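Local coordinates for protein similar to metal-dependent hydrolase (Staphylococcus aureus subsp. aureus Mu50, PDB 3ESH) that is probably a metal-dependent hydrolase of the metallo-beta-lactamase superfamily, at residues K200-G205 and P238-Q243; L52-Q57 and Y94-K99; V27-W32 and E40-N45. All blocks are in the same frame, centred on the assembly; numbering follows the deposited sequence.

Contact 1 (K200-G205 and P238-Q243); sequences KAVHMG and PYFIQQ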
ATOM      1  N   LYS A 200      -3.176 -22.898 -28.117  1.00 48.48           N
ATOM      2  CA  LYS A 200      -3.061 -21.722 -27.283  1.00 44.57           C
ATOM      3  C   LYS A 200      -2.233 -20.631 -27.950  1.00 42.82           C
ATOM      4  O   LYS A 200      -1.228 -20.908 -28.598  1.00 42.70           O
ATOM      5  CB  LYS A 200      -2.438 -22.121 -25.948  1.00 45.77           C
ATOM      6  CG  LYS A 200      -3.159 -23.291 -25.281  1.00 46.18           C
ATOM      7  CD  LYS A 200      -2.386 -23.816 -24.086  1.00 48.48           C
ATOM      8  CE  LYS A 200      -3.050 -25.035 -23.473  1.00 50.82           C
ATOM      9  NZ  LYS A 200      -4.423 -24.722 -22.986  1.00 52.71           N
ATOM     10  N   ALA A 201      -2.681 -19.389 -27.806  1.00 41.51           N
ATOM     11  CA  ALA A 201      -1.984 -18.245 -28.357  1.00 39.78           C
ATOM     12  C   ALA A 201      -2.050 -17.127 -27.341  1.00 38.91           C
ATOM     13  O   ALA A 201      -2.974 -17.076 -26.525  1.00 38.75           O
ATOM     14  CB  ALA A 201      -2.629 -17.806 -29.649  1.00 38.66           C
ATOM     15  N   VAL A 202      -1.067 -16.235 -27.380  1.00 37.36           N
ATOM     16  CA  VAL A 202      -1.048 -15.120 -26.458  1.00 36.34           C
ATOM     17  C   VAL A 202      -0.388 -13.896 -27.063  1.00 35.05           C
ATOM     18  O   VAL A 202       0.552 -14.000 -27.846  1.00 35.09           O
ATOM     19  CB  VAL A 202      -0.314 -15.484 -25.148  1.00 36.78           C
ATOM     20  CG1 VAL A 202       1.153 -15.759 -25.430  1.00 38.42           C
ATOM     21  CG2 VAL A 202      -0.478 -14.364 -24.128  1.00 35.25           C
ATOM     22  N   HIS A 203      -0.914 -12.732 -26.709  1.00 35.31           N
ATOM     23  CA  HIS A 203      -0.369 -11.469 -27.160  1.00 35.52           C
ATOM     24  C   HIS A 203      -0.072 -10.705 -25.884  1.00 35.79           C
ATOM     25  O   HIS A 203      -0.988 -10.282 -25.187  1.00 35.92           O
ATOM     26  CB  HIS A 203      -1.374 -10.689 -28.003  1.00 35.94           C
ATOM     27  CG  HIS A 203      -0.906  -9.312 -28.356  1.00 38.21           C
ATOM     28  ND1 HIS A 203       0.294  -9.077 -28.985  1.00 37.65           N
ATOM     29  CD2 HIS A 203      -1.462  -8.099 -28.127  1.00 37.80           C
ATOM     30  CE1 HIS A 203       0.466  -7.772 -29.127  1.00 37.23           C
ATOM     31  NE2 HIS A 203      -0.583  -7.162 -28.614  1.00 39.86           N
HETATM   32  N   MSE A 204       1.208 -10.538 -25.577  1.00 36.18           N
HETATM   33  CA  MSE A 204       1.610  -9.835 -24.369  1.00 36.85           C
HETATM   34  C   MSE A 204       1.767  -8.322 -24.533  1.00 37.18           C
HETATM   35  O   MSE A 204       2.411  -7.666 -23.717  1.00 38.51           O
HETATM   36  CB  MSE A 204       2.882 -10.476 -23.810  1.00 34.55           C
HETATM   37  CG  MSE A 204       2.543 -11.727 -23.045  1.00 32.75           C
HETATM   38 SE   MSE A 204       4.051 -12.759 -22.596  1.00 31.62          SE
HETATM   39  CE  MSE A 204       4.859 -11.547 -21.376  1.00 29.72           C
ATOM     40  N   GLY A 205       1.147  -7.768 -25.577  1.00 37.98           N
ATOM     41  CA  GLY A 205       1.232  -6.335 -25.793  1.00 37.54           C
ATOM     42  C   GLY A 205       2.639  -5.758 -25.664  1.00 39.46           C
ATOM     43  O   GLY A 205       3.614  -6.407 -26.019  1.00 39.38           O
ATOM     44  N   PRO A 238       8.084 -18.176 -19.571  1.00 37.79           N
ATOM     45  CA  PRO A 238       8.452 -19.583 -19.382  1.00 38.28           C
ATOM     46  C   PRO A 238       7.214 -20.497 -19.350  1.00 38.50           C
ATOM     47  O   PRO A 238       7.241 -21.620 -19.850  1.00 38.62           O
ATOM     48  CB  PRO A 238       9.196 -19.568 -18.045  1.00 37.97           C
ATOM     49  CG  PRO A 238       9.834 -18.207 -18.034  1.00 37.28           C
ATOM     50  CD  PRO A 238       8.713 -17.326 -18.546  1.00 37.70           C
ATOM     51  N   TYR A 239       6.136 -19.999 -18.754  1.00 38.23           N
ATOM     52  CA  TYR A 239       4.890 -20.758 -18.659  1.00 37.73           C
ATOM     53  C   TYR A 239       4.252 -20.952 -20.032  1.00 38.22           C
ATOM     54  O   TYR A 239       3.897 -22.063 -20.406  1.00 39.45           O
ATOM     55  CB  TYR A 239       3.900 -20.040 -17.742  1.00 38.27           C
ATOM     56  CG  TYR A 239       2.526 -20.673 -17.719  1.00 38.58           C
ATOM     57  CD1 TYR A 239       2.303 -21.880 -17.053  1.00 37.12           C
ATOM     58  CD2 TYR A 239       1.467 -20.100 -18.422  1.00 38.88           C
ATOM     59  CE1 TYR A 239       1.064 -22.504 -17.093  1.00 38.23           C
ATOM     60  CE2 TYR A 239       0.227 -20.716 -18.472  1.00 40.35           C
ATOM     61  CZ  TYR A 239       0.030 -21.918 -17.807  1.00 41.13           C
ATOM     62  OH  TYR A 239      -1.204 -22.536 -17.870  1.00 41.62           O
ATOM     63  N   PHE A 240       4.097 -19.862 -20.774  1.00 37.93           N
ATOM     64  CA  PHE A 240       3.507 -19.928 -22.094  1.00 39.11           C
ATOM     65  C   PHE A 240       4.319 -20.824 -23.030  1.00 40.58           C
ATOM     66  O   PHE A 240       3.759 -21.484 -23.916  1.00 41.29           O
ATOM     67  CB  PHE A 240       3.380 -18.530 -22.694  1.00 39.33           C
ATOM     68  CG  PHE A 240       2.341 -17.677 -22.029  1.00 38.93           C
ATOM     69  CD1 PHE A 240       1.067 -18.190 -21.760  1.00 38.88           C
ATOM     70  CD2 PHE A 240       2.622 -16.358 -21.680  1.00 37.27           C
ATOM     71  CE1 PHE A 240       0.089 -17.398 -21.157  1.00 37.91           C
ATOM     72  CE2 PHE A 240       1.652 -15.558 -21.077  1.00 37.33           C
ATOM     73  CZ  PHE A 240       0.387 -16.077 -20.813  1.00 36.97           C
ATOM     74  N   ILE A 241       5.633 -20.844 -22.840  1.00 39.43           N
ATOM     75  CA  ILE A 241       6.494 -21.682 -23.662  1.00 41.10           C
ATOM     76  C   ILE A 241       6.294 -23.141 -23.267  1.00 40.92           C
ATOM     77  O   ILE A 241       6.127 -24.006 -24.115  1.00 39.97           O
ATOM     78  CB  ILE A 241       7.981 -21.287 -23.507  1.00 40.97           C
ATOM     79  CG1 ILE A 241       8.239 -19.957 -24.225  1.00 42.02           C
ATOM     80  CG2 ILE A 241       8.880 -22.370 -24.085  1.00 40.57           C
ATOM     81  CD1 ILE A 241       9.668 -19.450 -24.108  1.00 41.32           C
ATOM     82  N   GLN A 242       6.284 -23.399 -21.968  1.00 42.37           N
ATOM     83  CA  GLN A 242       6.099 -24.755 -21.460  1.00 43.04           C
ATOM     84  C   GLN A 242       4.762 -25.314 -21.960  1.00 44.12           C
ATOM     85  O   GLN A 242       4.634 -26.507 -22.212  1.00 44.10           O
ATOM     86  CB  GLN A 242       6.135 -24.734 -19.929  1.00 43.13           C
ATOM     87  CG  GLN A 242       6.186 -26.099 -19.246  1.00 45.40           C
ATOM     88  CD  GLN A 242       4.876 -26.867 -19.335  1.00 46.78           C
ATOM     89  OE1 GLN A 242       3.806 -26.343 -19.016  1.00 47.67           O
ATOM     90  NE2 GLN A 242       4.957 -28.122 -19.760  1.00 47.59           N
ATOM     91  N   GLN A 243       3.777 -24.432 -22.117  1.00 45.74           N
ATOM     92  CA  GLN A 243       2.447 -24.812 -22.581  1.00 45.45           C
ATOM     93  C   GLN A 243       2.317 -24.776 -24.098  1.00 45.77           C
ATOM     94  O   GLN A 243       1.220 -24.965 -24.642  1.00 45.79           O
ATOM     95  CB  GLN A 243       1.398 -23.897 -21.955  1.00 45.43           C
ATOM     96  CG  GLN A 243       1.254 -24.091 -20.462  1.00 44.55           C
ATOM     97  CD  GLN A 243       0.541 -25.373 -20.128  1.00 46.85           C
ATOM     98  OE1 GLN A 243      -0.651 -25.505 -20.391  1.00 48.25           O
ATOM     99  NE2 GLN A 243       1.263 -26.332 -19.557  1.00 46.09           N
TER
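Val202 and the selenomethionine Met204 meet the Phe240 ring, packing strand 199-203 against the end of helix 226-242 in a beta-alpha-beta unit of the metallo-beta-lactamase fold. The helix is followed by strand 246-248, which runs parallel to strand 199-203 and beside it in the sheet. Val202 makes a CH-pi contact over one ring face: CG2 lies 4.1 Å from the Phe240 centroid, displaced toward CZ and CE2. Its other methyl, CG1, approaches Phe240 CG at 4.1 Å, and the two methyls thus span the ring lengthwise. With CG2 anti to the backbone N and CG1 between N and the carbonyl carbon (chi1 65°), both branches of Val202 can meet the aromatic group. Met204 adds an oblique Met-aromatic contact, its SE 4.0 Å from Phe240 CD2. Where the helix ends, the aliphatic part of Lys200 passes Gln243, with Lys200 CD 3.8 Å from Gln243 O.

Farther out, Phe247 touches Val202, Met204 and Phe240, while Tyr245 meets the Phe240 ring with the planes inclined. Beyond this packing, Lys200 NZ forms a salt bridge with Glu195 OE2.

Contact 2 (L52-Q57 and Y94-K99); sequences LIQTAQ and YNLTPK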
ATOM      1  N   LEU A  52      -6.741  -9.438 -35.813  1.00 41.03           N
ATOM      2  CA  LEU A  52      -8.123  -9.845 -36.076  1.00 42.08           C
ATOM      3  C   LEU A  52      -8.369 -11.250 -35.551  1.00 43.18           C
ATOM      4  O   LEU A  52      -7.678 -12.192 -35.931  1.00 43.51           O
ATOM      5  CB  LEU A  52      -8.421  -9.811 -37.575  1.00 43.06           C
ATOM      6  CG  LEU A  52      -9.788 -10.367 -38.006  1.00 44.31           C
ATOM      7  CD1 LEU A  52     -10.902  -9.612 -37.295  1.00 43.07           C
ATOM      8  CD2 LEU A  52      -9.948 -10.249 -39.518  1.00 42.90           C
ATOM      9  N   ILE A  53      -9.354 -11.383 -34.671  1.00 43.49           N
ATOM     10  CA  ILE A  53      -9.701 -12.681 -34.100  1.00 44.23           C
ATOM     11  C   ILE A  53     -11.127 -13.036 -34.475  1.00 45.05           C
ATOM     12  O   ILE A  53     -12.051 -12.289 -34.145  1.00 47.05           O
ATOM     13  CB  ILE A  53      -9.656 -12.677 -32.567  1.00 44.57           C
ATOM     14  CG1 ILE A  53      -8.271 -12.260 -32.070  1.00 43.52           C
ATOM     15  CG2 ILE A  53     -10.046 -14.047 -32.044  1.00 43.85           C
ATOM     16  CD1 ILE A  53      -8.161 -12.245 -30.560  1.00 42.57           C
ATOM     17  N   GLN A  54     -11.315 -14.169 -35.146  1.00 45.66           N
ATOM     18  CA  GLN A  54     -12.655 -14.602 -35.538  1.00 47.70           C
ATOM     19  C   GLN A  54     -13.033 -15.942 -34.933  1.00 47.72           C
ATOM     20  O   GLN A  54     -12.391 -16.945 -35.200  1.00 47.82           O
ATOM     21  CB  GLN A  54     -12.770 -14.689 -37.066  1.00 46.33           C
ATOM     22  CG  GLN A  54     -12.768 -13.348 -37.760  1.00 47.94           C
ATOM     23  CD  GLN A  54     -12.825 -13.449 -39.270  1.00 48.19           C
ATOM     24  OE1 GLN A  54     -11.851 -13.828 -39.922  1.00 49.29           O
ATOM     25  NE2 GLN A  54     -13.974 -13.111 -39.836  1.00 49.42           N
ATOM     26  N   THR A  55     -14.066 -15.947 -34.103  1.00 48.04           N
ATOM     27  CA  THR A  55     -14.544 -17.180 -33.509  1.00 51.14           C
ATOM     28  C   THR A  55     -15.758 -17.551 -34.351  1.00 52.25           C
ATOM     29  O   THR A  55     -16.137 -16.797 -35.249  1.00 52.17           O
ATOM     30  CB  THR A  55     -14.991 -16.979 -32.047  1.00 52.15           C
ATOM     31  OG1 THR A  55     -16.167 -16.157 -32.009  1.00 54.28           O
ATOM     32  CG2 THR A  55     -13.890 -16.313 -31.242  1.00 52.72           C
ATOM     33  N   ALA A  56     -16.370 -18.695 -34.080  1.00 53.76           N
ATOM     34  CA  ALA A  56     -17.541 -19.095 -34.849  1.00 56.86           C
ATOM     35  C   ALA A  56     -18.612 -17.998 -34.829  1.00 58.27           C
ATOM     36  O   ALA A  56     -19.253 -17.713 -35.842  1.00 60.37           O
ATOM     37  CB  ALA A  56     -18.116 -20.391 -34.286  1.00 56.52           C
ATOM     38  N   GLN A  57     -18.781 -17.366 -33.675  1.00 59.10           N
ATOM     39  CA  GLN A  57     -19.798 -16.337 -33.531  1.00 59.01           C
ATOM     40  C   GLN A  57     -19.330 -14.883 -33.609  1.00 57.34           C
ATOM     41  O   GLN A  57     -19.952 -14.063 -34.277  1.00 57.61           O
ATOM     42  CB  GLN A  57     -20.534 -16.561 -32.212  1.00 61.63           C
ATOM     43  CG  GLN A  57     -21.241 -17.912 -32.112  1.00 64.87           C
ATOM     44  CD  GLN A  57     -21.797 -18.183 -30.723  1.00 66.37           C
ATOM     45  OE1 GLN A  57     -22.648 -19.055 -30.536  1.00 67.51           O
ATOM     46  NE2 GLN A  57     -21.304 -17.437 -29.733  1.00 66.45           N
ATOM     47  N   TYR A  94     -11.079 -10.183 -45.845  1.00 62.51           N
ATOM     48  CA  TYR A  94     -11.698 -11.261 -45.082  1.00 62.75           C
ATOM     49  C   TYR A  94     -13.216 -11.156 -45.118  1.00 62.51           C
ATOM     50  O   TYR A  94     -13.905 -11.780 -44.314  1.00 61.23           O
ATOM     51  CB  TYR A  94     -11.221 -11.256 -43.623  1.00 63.37           C
ATOM     52  CG  TYR A  94      -9.722 -11.364 -43.487  1.00 64.17           C
ATOM     53  CD1 TYR A  94      -8.920 -10.219 -43.457  1.00 63.26           C
ATOM     54  CD2 TYR A  94      -9.096 -12.609 -43.473  1.00 63.65           C
ATOM     55  CE1 TYR A  94      -7.535 -10.314 -43.424  1.00 63.40           C
ATOM     56  CE2 TYR A  94      -7.710 -12.716 -43.444  1.00 63.96           C
ATOM     57  CZ  TYR A  94      -6.935 -11.568 -43.424  1.00 63.41           C
ATOM     58  OH  TYR A  94      -5.563 -11.672 -43.437  1.00 61.60           O
ATOM     59  N   ASN A  95     -13.726 -10.365 -46.056  1.00 63.04           N
ATOM     60  CA  ASN A  95     -15.162 -10.177 -46.209  1.00 64.76           C
ATOM     61  C   ASN A  95     -15.786  -9.567 -44.964  1.00 64.64           C
ATOM     62  O   ASN A  95     -16.850  -9.992 -44.512  1.00 63.87           O
ATOM     63  CB  ASN A  95     -15.833 -11.512 -46.541  1.00 65.96           C
ATOM     64  CG  ASN A  95     -16.023 -11.711 -48.033  1.00 67.81           C
ATOM     65  OD1 ASN A  95     -16.882 -11.068 -48.648  1.00 69.04           O
ATOM     66  ND2 ASN A  95     -15.217 -12.594 -48.627  1.00 66.45           N
ATOM     67  N   LEU A  96     -15.106  -8.561 -44.420  1.00 64.50           N
ATOM     68  CA  LEU A  96     -15.567  -7.862 -43.230  1.00 64.16           C
ATOM     69  C   LEU A  96     -15.512  -6.350 -43.438  1.00 64.79           C
ATOM     70  O   LEU A  96     -14.733  -5.841 -44.246  1.00 65.38           O
ATOM     71  CB  LEU A  96     -14.705  -8.242 -42.026  1.00 63.89           C
ATOM     72  CG  LEU A  96     -14.762  -9.697 -41.559  1.00 63.34           C
ATOM     73  CD1 LEU A  96     -13.775  -9.896 -40.426  1.00 63.38           C
ATOM     74  CD2 LEU A  96     -16.169 -10.048 -41.107  1.00 61.62           C
ATOM     75  N   THR A  97     -16.352  -5.645 -42.692  1.00 64.39           N
ATOM     76  CA  THR A  97     -16.441  -4.188 -42.739  1.00 62.58           C
ATOM     77  C   THR A  97     -16.324  -3.662 -41.316  1.00 62.45           C
ATOM     78  O   THR A  97     -16.702  -4.347 -40.371  1.00 61.53           O
ATOM     79  CB  THR A  97     -17.808  -3.741 -43.308  1.00 61.83           C
ATOM     80  OG1 THR A  97     -17.773  -3.823 -44.735  1.00 62.89           O
ATOM     81  CG2 THR A  97     -18.152  -2.321 -42.878  1.00 61.18           C
ATOM     82  N   PRO A  98     -15.775  -2.449 -41.147  1.00 62.61           N
ATOM     83  CA  PRO A  98     -15.619  -1.827 -39.828  1.00 62.39           C
ATOM     84  C   PRO A  98     -17.016  -1.628 -39.247  1.00 62.51           C
ATOM     85  O   PRO A  98     -17.418  -0.502 -38.911  1.00 66.03           O
ATOM     86  CB  PRO A  98     -14.956  -0.492 -40.160  1.00 62.95           C
ATOM     87  CG  PRO A  98     -14.131  -0.818 -41.362  1.00 63.51           C
ATOM     88  CD  PRO A  98     -15.077  -1.664 -42.180  1.00 63.15           C
ATOM     89  N   LYS A  99     -17.755  -2.722 -39.133  1.00 59.93           N
ATOM     90  CA  LYS A  99     -19.124  -2.668 -38.650  1.00 56.54           C
ATOM     91  C   LYS A  99     -19.547  -4.083 -38.269  1.00 54.01           C
ATOM     92  O   LYS A  99     -20.546  -4.297 -37.589  1.00 53.05           O
ATOM     93  CB  LYS A  99     -20.003  -2.101 -39.767  1.00 57.55           C
ATOM     94  CG  LYS A  99     -21.407  -1.719 -39.355  1.00 58.85           C
ATOM     95  CD  LYS A  99     -22.092  -0.877 -40.418  1.00 57.41           C
ATOM     96  CE  LYS A  99     -21.395   0.465 -40.597  1.00 57.67           C
ATOM     97  NZ  LYS A  99     -22.144   1.354 -41.534  1.00 57.08           N
TER
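Gln54 and Leu52, on strand 51-54, an inner strand of one sheet of the metallo-beta-lactamase fold, meet Leu96 and Tyr94 of the loop that follows helix 87-92. From CB, which points toward the loop, the Gln54 chain continues with CG anti to the carbonyl carbon (chi1 -70°) and extends fully to the amide. CD then comes within 3.9 Å of Leu96 CD1. At the tip, NE2 lies still closer, 3.3 Å from the same Leu96 CD1. Leu96 faces Gln54 head-on from the loop, so its CD1 branch abuts the nitrogen end of the amide. NE2 also donates a hydrogen bond to Asn59 OD1, and Leu96 in turn touches Asn59, so Asn59 borders both partners and holds the amide of Gln54.

Two residues earlier on the strand, Leu52 supplies the apolar half of the interface. Its CD2 meets Leu96 CD1 tip to tip at 3.9 Å. The same methyl lies over one face of the Tyr94 ring, 4.1 Å from Tyr94 CD1, where Leu52 and Tyr94 run antiparallel alongside one another. Tyr94 also meets the ring of His9 on the adjacent strand 6-10. Between Tyr94 and Leu96, Asn95 has positive phi and is the C-prime residue of a Schellman motif, in which Leu96 N bonds to Leu91 O and Asn95 N to Ala92 O, consistent with the turn placing both flanking side chains on the strand side. The strand-loop contact therefore rests mainly on van der Waals packing, while the Gln54 amide finds its polar partner in Asn59.

Contact 3 (V27-W32 and E40-N45); sequences VPKPLW and ERNQIN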
ATOM      1  N   VAL A  27      19.517  -1.978 -22.307  1.00 36.33           N
ATOM      2  CA  VAL A  27      20.323  -2.765 -23.227  1.00 37.70           C
ATOM      3  C   VAL A  27      21.163  -1.861 -24.124  1.00 39.33           C
ATOM      4  O   VAL A  27      20.622  -1.057 -24.891  1.00 41.13           O
ATOM      5  CB  VAL A  27      19.432  -3.674 -24.116  1.00 37.44           C
ATOM      6  CG1 VAL A  27      20.293  -4.468 -25.086  1.00 37.16           C
ATOM      7  CG2 VAL A  27      18.631  -4.619 -23.248  1.00 35.85           C
ATOM      8  N   PRO A  28      22.499  -1.983 -24.045  1.00 39.97           N
ATOM      9  CA  PRO A  28      23.403  -1.168 -24.860  1.00 40.28           C
ATOM     10  C   PRO A  28      23.072  -1.374 -26.337  1.00 40.63           C
ATOM     11  O   PRO A  28      22.658  -2.463 -26.729  1.00 40.98           O
ATOM     12  CB  PRO A  28      24.781  -1.717 -24.512  1.00 39.90           C
ATOM     13  CG  PRO A  28      24.578  -2.329 -23.141  1.00 41.22           C
ATOM     14  CD  PRO A  28      23.248  -2.986 -23.277  1.00 39.15           C
ATOM     15  N   LYS A  29      23.257  -0.344 -27.159  1.00 41.26           N
ATOM     16  CA  LYS A  29      22.967  -0.451 -28.595  1.00 42.60           C
ATOM     17  C   LYS A  29      23.697  -1.586 -29.316  1.00 43.50           C
ATOM     18  O   LYS A  29      23.096  -2.281 -30.147  1.00 42.50           O
ATOM     19  CB  LYS A  29      23.260   0.868 -29.314  1.00 41.50           C
ATOM     20  CG  LYS A  29      22.766   0.865 -30.750  1.00 39.54           C
ATOM     21  CD  LYS A  29      22.956   2.200 -31.413  1.00 38.53           C
ATOM     22  CE  LYS A  29      22.573   2.150 -32.869  1.00 35.63           C
ATOM     23  NZ  LYS A  29      22.815   3.468 -33.520  1.00 35.51           N
ATOM     24  N   PRO A  30      25.002  -1.771 -29.036  1.00 43.88           N
ATOM     25  CA  PRO A  30      25.785  -2.837 -29.670  1.00 44.81           C
ATOM     26  C   PRO A  30      25.066  -4.181 -29.593  1.00 45.24           C
ATOM     27  O   PRO A  30      25.129  -4.975 -30.525  1.00 45.91           O
ATOM     28  CB  PRO A  30      27.083  -2.825 -28.873  1.00 43.71           C
ATOM     29  CG  PRO A  30      27.255  -1.376 -28.587  1.00 45.21           C
ATOM     30  CD  PRO A  30      25.863  -0.930 -28.190  1.00 44.56           C
ATOM     31  N   LEU A  31      24.384  -4.422 -28.475  1.00 44.17           N
ATOM     32  CA  LEU A  31      23.639  -5.662 -28.289  1.00 43.54           C
ATOM     33  C   LEU A  31      22.262  -5.651 -28.955  1.00 43.06           C
ATOM     34  O   LEU A  31      21.929  -6.593 -29.678  1.00 43.99           O
ATOM     35  CB  LEU A  31      23.461  -5.981 -26.807  1.00 44.65           C
ATOM     36  CG  LEU A  31      24.736  -6.191 -25.988  1.00 46.03           C
ATOM     37  CD1 LEU A  31      24.353  -6.556 -24.551  1.00 44.34           C
ATOM     38  CD2 LEU A  31      25.579  -7.285 -26.624  1.00 45.18           C
ATOM     39  N   TRP A  32      21.454  -4.612 -28.731  1.00 41.10           N
ATOM     40  CA  TRP A  32      20.139  -4.612 -29.363  1.00 38.68           C
ATOM     41  C   TRP A  32      20.159  -4.354 -30.864  1.00 37.60           C
ATOM     42  O   TRP A  32      19.285  -4.847 -31.575  1.00 36.71           O
ATOM     43  CB  TRP A  32      19.123  -3.653 -28.672  1.00 35.92           C
ATOM     44  CG  TRP A  32      19.376  -2.176 -28.774  1.00 33.69           C
ATOM     45  CD1 TRP A  32      19.971  -1.385 -27.839  1.00 32.80           C
ATOM     46  CD2 TRP A  32      19.069  -1.321 -29.885  1.00 33.51           C
ATOM     47  NE1 TRP A  32      20.063  -0.095 -28.296  1.00 30.99           N
ATOM     48  CE2 TRP A  32      19.525  -0.025 -29.553  1.00 32.91           C
ATOM     49  CE3 TRP A  32      18.465  -1.526 -31.134  1.00 34.62           C
ATOM     50  CZ2 TRP A  32      19.396   1.068 -30.425  1.00 33.82           C
ATOM     51  CZ3 TRP A  32      18.333  -0.435 -32.004  1.00 35.48           C
ATOM     52  CH2 TRP A  32      18.800   0.839 -31.644  1.00 33.77           C
ATOM     53  N   GLU A  40      19.790   5.522 -39.566  1.00 45.78           N
ATOM     54  CA  GLU A  40      20.749   6.593 -39.300  1.00 47.87           C
ATOM     55  C   GLU A  40      20.282   7.485 -38.150  1.00 47.14           C
ATOM     56  O   GLU A  40      21.069   8.212 -37.556  1.00 44.96           O
ATOM     57  CB  GLU A  40      20.929   7.419 -40.580  1.00 52.13           C
ATOM     58  CG  GLU A  40      21.607   8.782 -40.424  1.00 58.98           C
ATOM     59  CD  GLU A  40      23.113   8.688 -40.230  1.00 63.30           C
ATOM     60  OE1 GLU A  40      23.549   8.074 -39.219  1.00 65.08           O
ATOM     61  OE2 GLU A  40      23.863   9.231 -41.088  1.00 63.48           O
ATOM     62  N   ARG A  41      18.996   7.425 -37.834  1.00 49.14           N
ATOM     63  CA  ARG A  41      18.454   8.244 -36.763  1.00 49.34           C
ATOM     64  C   ARG A  41      18.154   7.467 -35.488  1.00 47.56           C
ATOM     65  O   ARG A  41      17.417   7.954 -34.633  1.00 48.59           O
ATOM     66  CB  ARG A  41      17.188   8.942 -37.228  1.00 52.96           C
ATOM     67  CG  ARG A  41      17.344   9.722 -38.504  1.00 58.86           C
ATOM     68  CD  ARG A  41      16.090  10.534 -38.736  1.00 63.72           C
ATOM     69  NE  ARG A  41      16.033  11.116 -40.076  1.00 66.69           N
ATOM     70  CZ  ARG A  41      15.812  10.419 -41.187  1.00 67.11           C
ATOM     71  NH1 ARG A  41      15.629   9.098 -41.128  1.00 67.10           N
ATOM     72  NH2 ARG A  41      15.760  11.049 -42.360  1.00 66.64           N
ATOM     73  N   ASN A  42      18.716   6.267 -35.370  1.00 45.02           N
ATOM     74  CA  ASN A  42      18.532   5.426 -34.192  1.00 42.86           C
ATOM     75  C   ASN A  42      17.098   4.947 -34.028  1.00 40.75           C
ATOM     76  O   ASN A  42      16.717   4.442 -32.968  1.00 39.05           O
ATOM     77  CB  ASN A  42      18.943   6.179 -32.922  1.00 42.42           C
ATOM     78  CG  ASN A  42      19.413   5.247 -31.815  1.00 44.31           C
ATOM     79  OD1 ASN A  42      19.277   5.547 -30.624  1.00 42.55           O
ATOM     80  ND2 ASN A  42      19.985   4.113 -32.207  1.00 41.76           N
ATOM     81  N   GLN A  43      16.303   5.106 -35.076  1.00 39.37           N
ATOM     82  CA  GLN A  43      14.910   4.687 -35.040  1.00 39.06           C
ATOM     83  C   GLN A  43      14.763   3.281 -35.583  1.00 39.17           C
ATOM     84  O   GLN A  43      15.407   2.941 -36.572  1.00 41.70           O
ATOM     85  CB  GLN A  43      14.047   5.609 -35.907  1.00 41.17           C
ATOM     86  CG  GLN A  43      14.317   7.102 -35.771  1.00 42.89           C
ATOM     87  CD  GLN A  43      13.474   7.930 -36.734  1.00 44.67           C
ATOM     88  OE1 GLN A  43      13.614   7.818 -37.953  1.00 45.13           O
ATOM     89  NE2 GLN A  43      12.586   8.757 -36.189  1.00 43.32           N
ATOM     90  N   ILE A  44      13.925   2.464 -34.943  1.00 37.49           N
ATOM     91  CA  ILE A  44      13.669   1.112 -35.434  1.00 36.60           C
ATOM     92  C   ILE A  44      12.230   1.125 -35.926  1.00 38.29           C
ATOM     93  O   ILE A  44      11.406   1.879 -35.411  1.00 39.74           O
ATOM     94  CB  ILE A  44      13.842   0.025 -34.349  1.00 35.75           C
ATOM     95  CG1 ILE A  44      12.733   0.132 -33.306  1.00 33.56           C
ATOM     96  CG2 ILE A  44      15.241   0.137 -33.730  1.00 32.28           C
ATOM     97  CD1 ILE A  44      12.672  -1.039 -32.341  1.00 33.66           C
ATOM     98  N   ASN A  45      11.926   0.300 -36.924  1.00 40.20           N
ATOM     99  CA  ASN A  45      10.596   0.265 -37.501  1.00 41.87           C
ATOM    100  C   ASN A  45       9.627  -0.614 -36.738  1.00 41.87           C
ATOM    101  O   ASN A  45       9.860  -1.811 -36.575  1.00 42.57           O
ATOM    102  CB  ASN A  45      10.658  -0.203 -38.950  1.00 43.33           C
ATOM    103  CG  ASN A  45       9.360   0.027 -39.675  1.00 45.29           C
ATOM    104  OD1 ASN A  45       8.919   1.167 -39.819  1.00 46.17           O
ATOM    105  ND2 ASN A  45       8.724  -1.056 -40.127  1.00 47.25           N
TER
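The backbone N of Lys29, whose side chain meets Asn42 across the contact, donates a hydrogen bond to Asp19 OD1 of a neighbouring subunit. The lysine chain is extended along its whole length, and its CG, anti to the backbone N at chi1 -171°, lies above the rim of one face of the Trp32 indole. Lys29 and Trp32, both on helix 29-32, run to Asn42 together. The amide of Asn42 is probably turned over in the model, so which of its atoms faces the lysine is doubtful; its near end lies at the edge of the indole, near the ring plane, and the two planes are inclined by 45°.

The six-membered part of the indole continues to Ile44, where Trp32 CZ3 comes within 3.6 Å of Ile44 CG2. This approach is oblique to the ring. Phe24 meets the indole with its ring nearly parallel to it.

Asn42 of the neighbouring subunit also packs on Lys29. Backbone bonds pair Asn42 with Gly20 and Ile44 with Met18 of the same chain. The contact thus sets helix 29-32 against the start of strand 43-47 and the residue just before it; that strand pairs with 15-19 in a two-stranded antiparallel sheet, at a subunit interface.

From the N terminus, contact 3 comes first, closing a short loop between helix 29-32 and strand 43-47. The chain then enters strand 51-54, where contact 2 opens; 36 intervening residues, including two helices and strand 59-61, separate its two segments. Contact 1 follows much later, spanning the link from strand 199-203 to the end of helix 226-242. The three are in series, without nesting or crossing. Contacts 2 and 1 belong to different seven-stranded sheets, with centres 24 Å apart: contact 1 packs the crossover helix on its sheet, and contact 2 the loop after helix 87-92 on the other. Contact 3, about 37 Å from contact 2 between centres, lies across the chain's centre from it and ties helix 29-32 to the two-stranded sheet of 15-19 and 43-47.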